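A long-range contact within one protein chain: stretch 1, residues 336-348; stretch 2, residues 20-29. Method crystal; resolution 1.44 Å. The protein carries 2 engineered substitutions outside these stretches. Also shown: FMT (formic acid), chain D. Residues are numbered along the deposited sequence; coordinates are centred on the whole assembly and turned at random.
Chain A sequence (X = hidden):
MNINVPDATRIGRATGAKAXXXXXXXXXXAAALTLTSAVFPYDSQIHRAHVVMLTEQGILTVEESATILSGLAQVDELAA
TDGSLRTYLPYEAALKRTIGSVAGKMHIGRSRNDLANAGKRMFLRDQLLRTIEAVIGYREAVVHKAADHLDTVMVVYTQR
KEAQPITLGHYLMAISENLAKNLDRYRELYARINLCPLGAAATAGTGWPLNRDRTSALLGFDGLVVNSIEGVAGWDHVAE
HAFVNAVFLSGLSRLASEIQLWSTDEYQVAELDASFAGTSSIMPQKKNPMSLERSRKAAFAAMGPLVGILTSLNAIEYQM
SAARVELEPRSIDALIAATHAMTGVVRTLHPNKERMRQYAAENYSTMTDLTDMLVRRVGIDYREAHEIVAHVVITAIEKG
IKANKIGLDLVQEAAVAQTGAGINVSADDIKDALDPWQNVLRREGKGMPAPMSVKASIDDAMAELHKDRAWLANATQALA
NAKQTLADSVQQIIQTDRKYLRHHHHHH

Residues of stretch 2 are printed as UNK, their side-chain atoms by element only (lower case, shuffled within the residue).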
ATOM      1  N   ILE A 336     -15.120  13.544   4.234  1.00 12.18           N
ATOM      2  CA  ILE A 336     -16.268  14.441   4.204  1.00 12.05           C
ATOM      3  C   ILE A 336     -15.805  15.881   4.030  1.00 12.36           C
ATOM      4  O   ILE A 336     -16.385  16.647   3.254  1.00 12.83           O
ATOM      5  CB  ILE A 336     -17.134  14.251   5.467  1.00 13.10           C
ATOM      6  CG1 ILE A 336     -17.727  12.834   5.530  1.00 14.36           C
ATOM      7  CG2 ILE A 336     -18.224  15.314   5.494  1.00 13.03           C
ATOM      8  CD1 ILE A 336     -18.751  12.508   4.469  1.00 14.82           C
ATOM      9  N   ALA A 337     -14.745  16.270   4.737  1.00 12.80           N
ATOM     10  CA  ALA A 337     -14.213  17.622   4.612  1.00 13.27           C
ATOM     11  C   ALA A 337     -13.761  17.903   3.184  1.00 12.54           C
ATOM     12  O   ALA A 337     -14.063  18.963   2.629  1.00 13.40           O
ATOM     13  CB  ALA A 337     -13.066  17.814   5.600  1.00 13.76           C
ATOM     14  N   ALA A 338     -13.036  16.960   2.577  1.00 12.20           N
ATOM     15  CA  ALA A 338     -12.578  17.153   1.208  1.00 12.20           C
ATOM     16  C   ALA A 338     -13.747  17.196   0.242  1.00 11.62           C
ATOM     17  O   ALA A 338     -13.740  17.991  -0.711  1.00 12.63           O
ATOM     18  CB  ALA A 338     -11.622  16.030   0.824  1.00 12.51           C
ATOM     19  N   THR A 339     -14.751  16.340   0.447  1.00 11.87           N
ATOM     20  CA  THR A 339     -15.907  16.339  -0.448  1.00 11.75           C
ATOM     21  C   THR A 339     -16.671  17.650  -0.361  1.00 12.32           C
ATOM     22  O   THR A 339     -17.079  18.208  -1.383  1.00 13.09           O
ATOM     23  CB  THR A 339     -16.821  15.155  -0.127  1.00 12.83           C
ATOM     24  OG1 THR A 339     -16.088  13.930  -0.267  1.00 12.99           O
ATOM     25  CG2 THR A 339     -18.001  15.118  -1.069  1.00 13.06           C
ATOM     26  N   HIS A 340     -16.896  18.147   0.859  1.00 12.55           N
ATOM     27  CA  HIS A 340     -17.543  19.437   1.035  1.00 12.68           C
ATOM     28  C   HIS A 340     -16.719  20.559   0.424  1.00 12.74           C
ATOM     29  O   HIS A 340     -17.252  21.430  -0.271  1.00 12.85           O
ATOM     30  CB  HIS A 340     -17.757  19.692   2.523  1.00 13.09           C
ATOM     31  CG  HIS A 340     -18.852  18.874   3.125  1.00 14.49           C
ATOM     32  ND1 HIS A 340     -19.003  18.730   4.489  1.00 15.15           N
ATOM     33  CD2 HIS A 340     -19.865  18.178   2.559  1.00 14.81           C
ATOM     34  CE1 HIS A 340     -20.063  17.980   4.736  1.00 15.09           C
ATOM     35  NE2 HIS A 340     -20.605  17.632   3.581  1.00 14.72           N
ATOM     36  N   ALA A 341     -15.401  20.542   0.642  1.00 12.91           N
ATOM     37  CA  ALA A 341     -14.551  21.584   0.074  1.00 13.29           C
ATOM     38  C   ALA A 341     -14.651  21.599  -1.447  1.00 13.15           C
ATOM     39  O   ALA A 341     -14.787  22.660  -2.064  1.00 14.16           O
ATOM     40  CB  ALA A 341     -13.101  21.377   0.520  1.00 14.02           C
ATOM     41  N   MET A 342     -14.578  20.421  -2.077  1.00 12.32           N
ATOM     42  CA  MET A 342     -14.618  20.371  -3.539  1.00 11.81           C
ATOM     43  C   MET A 342     -16.008  20.706  -4.076  1.00 12.70           C
ATOM     44  O   MET A 342     -16.127  21.263  -5.175  1.00 12.97           O
ATOM     45  CB  MET A 342     -14.107  19.019  -4.030  1.00 11.87           C
ATOM     46  CG  MET A 342     -12.608  18.831  -3.828  1.00 12.99           C
ATOM     47  SD  MET A 342     -11.614  20.115  -4.649  1.00 17.15           S
ATOM     48  CE  MET A 342     -12.125  19.861  -6.354  1.00 17.24           C
ATOM     49  N   THR A 343     -17.059  20.418  -3.300  1.00 13.34           N
ATOM     50  CA  THR A 343     -18.405  20.865  -3.654  1.00 13.51           C
ATOM     51  C   THR A 343     -18.439  22.383  -3.764  1.00 13.46           C
ATOM     52  O   THR A 343     -18.934  22.937  -4.753  1.00 13.85           O
ATOM     53  CB  THR A 343     -19.404  20.377  -2.594  1.00 14.18           C
ATOM     54  OG1 THR A 343     -19.404  18.940  -2.550  1.00 13.99           O
ATOM     55  CG2 THR A 343     -20.838  20.869  -2.872  1.00 15.28           C
ATOM     56  N   GLY A 344     -17.872  23.073  -2.767  1.00 13.31           N
ATOM     57  CA  GLY A 344     -17.843  24.527  -2.801  1.00 13.59           C
ATOM     58  C   GLY A 344     -16.902  25.084  -3.856  1.00 13.42           C
ATOM     59  O   GLY A 344     -17.206  26.093  -4.495  1.00 13.97           O
ATOM     60  N   VAL A 345     -15.748  24.437  -4.053  1.00 13.27           N
ATOM     61  CA  VAL A 345     -14.835  24.841  -5.123  1.00 13.35           C
ATOM     62  C   VAL A 345     -15.555  24.842  -6.466  1.00 13.90           C
ATOM     63  O   VAL A 345     -15.438  25.786  -7.262  1.00 14.25           O
ATOM     64  CB  VAL A 345     -13.599  23.925  -5.154  1.00 13.42           C
ATOM     65  CG1 VAL A 345     -12.866  24.087  -6.489  1.00 13.81           C
ATOM     66  CG2 VAL A 345     -12.674  24.239  -4.008  1.00 13.52           C
ATOM     67  N   VAL A 346     -16.263  23.749  -6.762  1.00 13.62           N
ATOM     68  CA  VAL A 346     -16.939  23.624  -8.050  1.00 13.69           C
ATOM     69  C   VAL A 346     -18.051  24.656  -8.163  1.00 14.21           C
ATOM     70  O   VAL A 346     -18.158  25.381  -9.162  1.00 13.98           O
ATOM     71  CB  VAL A 346     -17.460  22.186  -8.253  1.00 14.12           C
ATOM     72  CG1 VAL A 346     -18.441  22.139  -9.415  1.00 14.87           C
ATOM     73  CG2 VAL A 346     -16.299  21.213  -8.448  1.00 14.13           C
ATOM     74  N   ARG A 347     -18.876  24.774  -7.124  1.00 14.19           N
ATOM     75  CA  ARG A 347     -19.976  25.725  -7.173  1.00 14.40           C
ATOM     76  C   ARG A 347     -19.479  27.134  -7.465  1.00 14.41           C
ATOM     77  O   ARG A 347     -20.088  27.870  -8.261  1.00 14.69           O
ATOM     78  CB  ARG A 347     -20.740  25.688  -5.850  1.00 15.14           C
ATOM     79  CG  ARG A 347     -21.849  26.734  -5.784  1.00 16.44           C
ATOM     80  CD  ARG A 347     -22.602  26.676  -4.459  1.00 17.44           C
ATOM     81  NE  ARG A 347     -21.771  27.056  -3.320  1.00 17.80           N
ATOM     82  CZ  ARG A 347     -21.289  26.210  -2.415  1.00 18.67           C
ATOM     83  NH1 ARG A 347     -21.534  24.906  -2.485  1.00 18.43           N
ATOM     84  NH2 ARG A 347     -20.552  26.682  -1.420  1.00 20.12           N
ATOM     85  N   THR A 348     -18.376  27.528  -6.832  1.00 14.39           N
ATOM     86  CA  THR A 348     -17.941  28.915  -6.872  1.00 14.19           C
ATOM     87  C   THR A 348     -16.814  29.183  -7.858  1.00 15.02           C
ATOM     88  O   THR A 348     -16.340  30.323  -7.923  1.00 16.34           O
ATOM     89  CB  THR A 348     -17.509  29.387  -5.474  1.00 14.52           C
ATOM     90  OG1 THR A 348     -16.379  28.643  -5.005  1.00 13.85           O
ATOM     91  CG2 THR A 348     -18.641  29.219  -4.487  1.00 14.43           C
ATOM     92  N   UNK A  20     -16.951  28.066   4.702  1.00 16.78           N
ATOM     93  CA  UNK A  20     -17.087  27.042   5.751  1.00 17.10           C
ATOM     94  C   UNK A  20     -16.552  25.693   5.315  1.00 16.55           C
ATOM     95  O   UNK A  20     -15.928  24.987   6.114  1.00 16.75           O
ATOM     96  c   UNK A  20     -19.123  28.292   5.493  1.00 24.66           C
ATOM     97  c   UNK A  20     -18.594  26.997   6.020  1.00 21.00           C
ATOM     98  c   UNK A  20     -18.234  28.710   4.367  1.00 21.08           C
ATOM     99  N   UNK A  21     -16.763  25.320   4.045  1.00 16.20           N
ATOM    100  CA  UNK A  21     -16.278  24.033   3.568  1.00 16.27           C
ATOM    101  C   UNK A  21     -14.755  23.980   3.559  1.00 16.07           C
ATOM    102  O   UNK A  21     -14.158  22.917   3.795  1.00 17.06           O
ATOM    103  c   UNK A  21     -18.324  23.813   2.037  1.00 19.62           C
ATOM    104  o   UNK A  21     -19.896  25.182   0.920  1.00 26.57           O
ATOM    105  c   UNK A  21     -18.851  25.165   1.598  1.00 23.44           C
ATOM    106  c   UNK A  21     -16.817  23.773   2.163  1.00 17.43           C
ATOM    107  o   UNK A  21     -18.240  26.214   1.926  1.00 23.82           O
ATOM    108  N   UNK A  22     -14.111  25.116   3.293  1.00 15.69           N
ATOM    109  CA  UNK A  22     -12.658  25.210   3.333  1.00 15.60           C
ATOM    110  C   UNK A  22     -12.177  25.091   4.766  1.00 15.50           C
ATOM    111  O   UNK A  22     -11.235  24.351   5.054  1.00 16.10           O
ATOM    112  c   UNK A  22      -8.499  26.071   2.349  1.00 16.05           C
ATOM    113  c   UNK A  22      -8.979  28.403   2.369  1.00 16.70           C
ATOM    114  c   UNK A  22      -8.066  27.372   2.295  1.00 16.38           C
ATOM    115  c   UNK A  22     -12.277  26.548   2.692  1.00 15.12           C
ATOM    116  c   UNK A  22      -9.864  25.775   2.483  1.00 15.41           C
ATOM    117  c   UNK A  22     -10.336  28.113   2.496  1.00 16.33           C
ATOM    118  c   UNK A  22     -10.795  26.802   2.556  1.00 15.32           C
ATOM    119  N   UNK A  23     -12.851  25.771   5.688  1.00 15.62           N
ATOM    120  CA  UNK A  23     -12.485  25.671   7.091  1.00 15.31           C
ATOM    121  C   UNK A  23     -12.593  24.236   7.602  1.00 15.48           C
ATOM    122  O   UNK A  23     -11.816  23.839   8.474  1.00 16.15           O
ATOM    123  c   UNK A  23     -13.347  26.635   7.902  1.00 15.14           C
ATOM    124  n   UNK A  23     -10.863  26.537  10.487  1.00 19.66           N
ATOM    125  o   UNK A  23     -11.275  28.295   9.150  1.00 19.24           O
ATOM    126  c   UNK A  23     -11.643  27.245   9.677  1.00 18.62           C
ATOM    127  c   UNK A  23     -13.019  26.668   9.396  1.00 16.45           C
ATOM    128  N   UNK A  24     -13.524  23.437   7.068  1.00 15.43           N
ATOM    129  CA  UNK A  24     -13.659  22.052   7.518  1.00 15.58           C
ATOM    130  C   UNK A  24     -12.347  21.281   7.378  1.00 14.66           C
ATOM    131  O   UNK A  24     -12.037  20.410   8.200  1.00 15.44           O
ATOM    132  o   UNK A  24     -17.145  19.916   6.072  1.00 19.94           O
ATOM    133  o   UNK A  24     -18.167  21.826   5.602  1.00 29.27           O
ATOM    134  c   UNK A  24     -17.241  21.159   6.150  1.00 26.84           C
ATOM    135  c   UNK A  24     -16.178  21.905   6.956  1.00 28.51           C
ATOM    136  c   UNK A  24     -14.776  21.336   6.754  1.00 20.87           C
ATOM    137  N   UNK A  25     -11.569  21.570   6.335  1.00 14.48           N
ATOM    138  CA  UNK A  25     -10.298  20.886   6.133  1.00 13.68           C
ATOM    139  C   UNK A  25      -9.299  21.157   7.249  1.00 14.96           C
ATOM    140  O   UNK A  25      -8.387  20.348   7.457  1.00 16.96           O
ATOM    141  c   UNK A  25      -9.689  21.296   4.788  1.00 14.17           C
ATOM    142  c   UNK A  25     -10.366  20.706   3.554  1.00 15.51           C
ATOM    143  c   UNK A  25     -10.061  19.215   3.390  1.00 17.23           C
ATOM    144  c   UNK A  25      -9.968  21.487   2.308  1.00 15.11           C
ATOM    145  N   UNK A  26      -9.435  22.275   7.945  1.00 14.85           N
ATOM    146  CA  UNK A  26      -8.536  22.610   9.036  1.00 16.97           C
ATOM    147  C   UNK A  26      -9.018  22.078  10.372  1.00 18.52           C
ATOM    148  O   UNK A  26      -8.225  22.011  11.320  1.00 20.89           O
ATOM    149  o   UNK A  26      -5.580  26.348   4.758  1.00 24.91           O
ATOM    150  c   UNK A  26      -7.640  24.733   7.975  1.00 20.64           C
ATOM    151  c   UNK A  26      -6.254  25.813   5.830  1.00 24.34           C
ATOM    152  c   UNK A  26      -8.281  25.015   6.786  1.00 18.41           C
ATOM    153  c   UNK A  26      -7.597  25.541   5.711  1.00 19.97           C
ATOM    154  c   UNK A  26      -5.589  25.548   7.005  1.00 28.49           C
ATOM    155  c   UNK A  26      -6.284  25.005   8.071  1.00 26.68           C
ATOM    156  c   UNK A  26      -8.390  24.130   9.133  1.00 18.15           C
ATOM    157  N   UNK A  27     -10.292  21.709  10.466  1.00 17.37           N
ATOM    158  CA  UNK A  27     -10.908  21.406  11.752  1.00 17.82           C
ATOM    159  C   UNK A  27     -11.040  19.914  12.043  1.00 17.98           C
ATOM    160  O   UNK A  27     -11.115  19.537  13.221  1.00 18.76           O
ATOM    161  o   UNK A  27     -11.249  24.158  12.079  1.00 23.18           O
ATOM    162  c   UNK A  27     -12.317  22.022  11.829  1.00 18.94           C
ATOM    163  o   UNK A  27     -13.404  24.142  11.733  1.00 23.24           O
ATOM    164  c   UNK A  27     -12.317  23.554  11.888  1.00 21.69           C
ATOM    165  N   UNK A  28     -11.074  19.053  11.018  1.00 17.31           N
ATOM    166  CA  UNK A  28     -11.491  17.672  11.260  1.00 16.71           C
ATOM    167  C   UNK A  28     -10.489  16.901  12.116  1.00 16.89           C
ATOM    168  O   UNK A  28     -10.890  16.015  12.883  1.00 18.30           O
ATOM    169  c   UNK A  28      -8.373  16.009   7.553  1.00 16.58           C
ATOM    170  c   UNK A  28      -9.803  15.491   9.390  1.00 15.53           C
ATOM    171  c   UNK A  28     -11.801  16.936   9.937  1.00 16.23           C
ATOM    172  c   UNK A  28     -10.249  17.392   8.015  1.00 16.64           C
ATOM    173  c   UNK A  28     -10.583  16.602   9.106  1.00 16.07           C
ATOM    174  c   UNK A  28      -8.698  15.197   8.630  1.00 16.31           C
ATOM    175  c   UNK A  28      -9.142  17.103   7.251  1.00 17.15           C
ATOM    176  N   UNK A  29      -9.189  17.193  12.003  1.00 17.55           N
ATOM    177  CA  UNK A  29      -8.204  16.357  12.677  1.00 20.18           C
ATOM    178  C   UNK A  29      -8.350  16.465  14.188  1.00 19.56           C
ATOM    179  O   UNK A  29      -8.451  15.449  14.886  1.00 20.86           O
ATOM    180  o   UNK A  29      -4.671  16.320  13.223  1.00 51.23           O
ATOM    181  c   UNK A  29      -6.792  16.736  12.234  1.00 27.61           C
ATOM    182  o   UNK A  29      -5.961  14.585  12.847  1.00 51.89           O
ATOM    183  c   UNK A  29      -5.733  15.813  12.815  1.00 43.59           C
TER
HETATM  184  C   FMT D 603      -3.571  29.233   5.149  1.00 35.92           C
HETATM  185  O1  FMT D 603      -2.752  30.155   5.185  1.00 29.61           O
HETATM  186  O2  FMT D 603      -3.388  28.170   5.746  1.00 32.94           O
HETATM  187  O   HOH W   1     -21.141  23.166  -0.167  1.00 25.60           O

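Position 20 carries three carbons that close a ring onto its own backbone N, and it lies beyond the reach of stretch 1. That is Pro20, whose O accepts the backbone bond from N of position 24.

Position 21 has three carbons in a row, the third bearing two oxygens, one of them against Arg347 NH2: a carboxylate on a two-carbon arm, hence Glu21. Its CB points toward stretch 1 and lies 3.4 Å from His340 O, and the side chain settles as a knob among His340, Ala341, Gly344 and Arg347. The floor of that hole is bare at Gly344: an ideal CB there would come 3.3 Å from Glu21 CD, a tight fit. From this seat Glu21 OE2 receives a hydrogen bond from Arg347 NH2 at 2.9 Å, part of a salt bridge made at the edge of the guanidinium. One water reinforces the pair, donating to Glu21 OE2 at 2.6 Å and accepting from Arg347 NH1 at 2.9 Å.

Position 22 shows one carbon and then a ring of six carbons with no oxygen. This is Phe22, buried but pointing away from stretch 1.

At position 23 three carbons end in one oxygen and one nitrogen, an amide, so Gln23. It misses stretch 1 and serves its own helix instead, NE2 donating to the side chain of position 27.

Position 24 repeats the pattern of three carbons and two terminal oxygens, with one oxygen close to the His340 ring: Glu24. His340 ND1 donates to Glu24 OE1 at 2.7 Å, near the plane of the ring and nearly straight at 167°. Closer to the backbone, Ala337 CB rests 3.8 Å from Glu24 O.

Position 25 has four carbons, forked at the second, with the fork's ends against the methyls of Ala337 and Ala341: Leu25. Its CB leaves sideways, but the end comes nearer, placing CD1 3.6 Å from Ala341 CB and CD2 4.0 Å from Ala337 CB.

Position 26 is a six-carbon ring on one carbon, with one oxygen: Tyr26. It points away, and its OH donates to O2 of the bound formic acid at 3.0 Å.

Position 27 has two carbons, the second with two oxygens: Asp27, whose OD1 accepts the bond from Gln23 NE2 at 2.9 Å.

Position 28 again has one carbon and a plain six-carbon ring, one ring carbon against Ala337 CB: Phe28. Its CD2 meets Ala337 CB at 3.7 Å.

Position 29 bears two carbons and two oxygens, Asp29, out of reach.

The two helices run nearly antiparallel, at 156°, with axes approaching to 7.8 Å. The nearest CA pairs each put an alanine of stretch 1 against a larger residue: Ala341 and Glu21 at 4.6 Å, Ala337 and Leu25 at 5.3 Å. Alanine methyls take up Leu25 and Phe28, and two acids on one helix meet a histidine and an arginine on the other. The rule to read here is small residues on one helix at the close points, larger ones on the other, with Glu21 and Glu24 holding Arg347 and His340 by near-linear hydrogen bonds.

Stretch 2 (20-29) PEFQELYDFD
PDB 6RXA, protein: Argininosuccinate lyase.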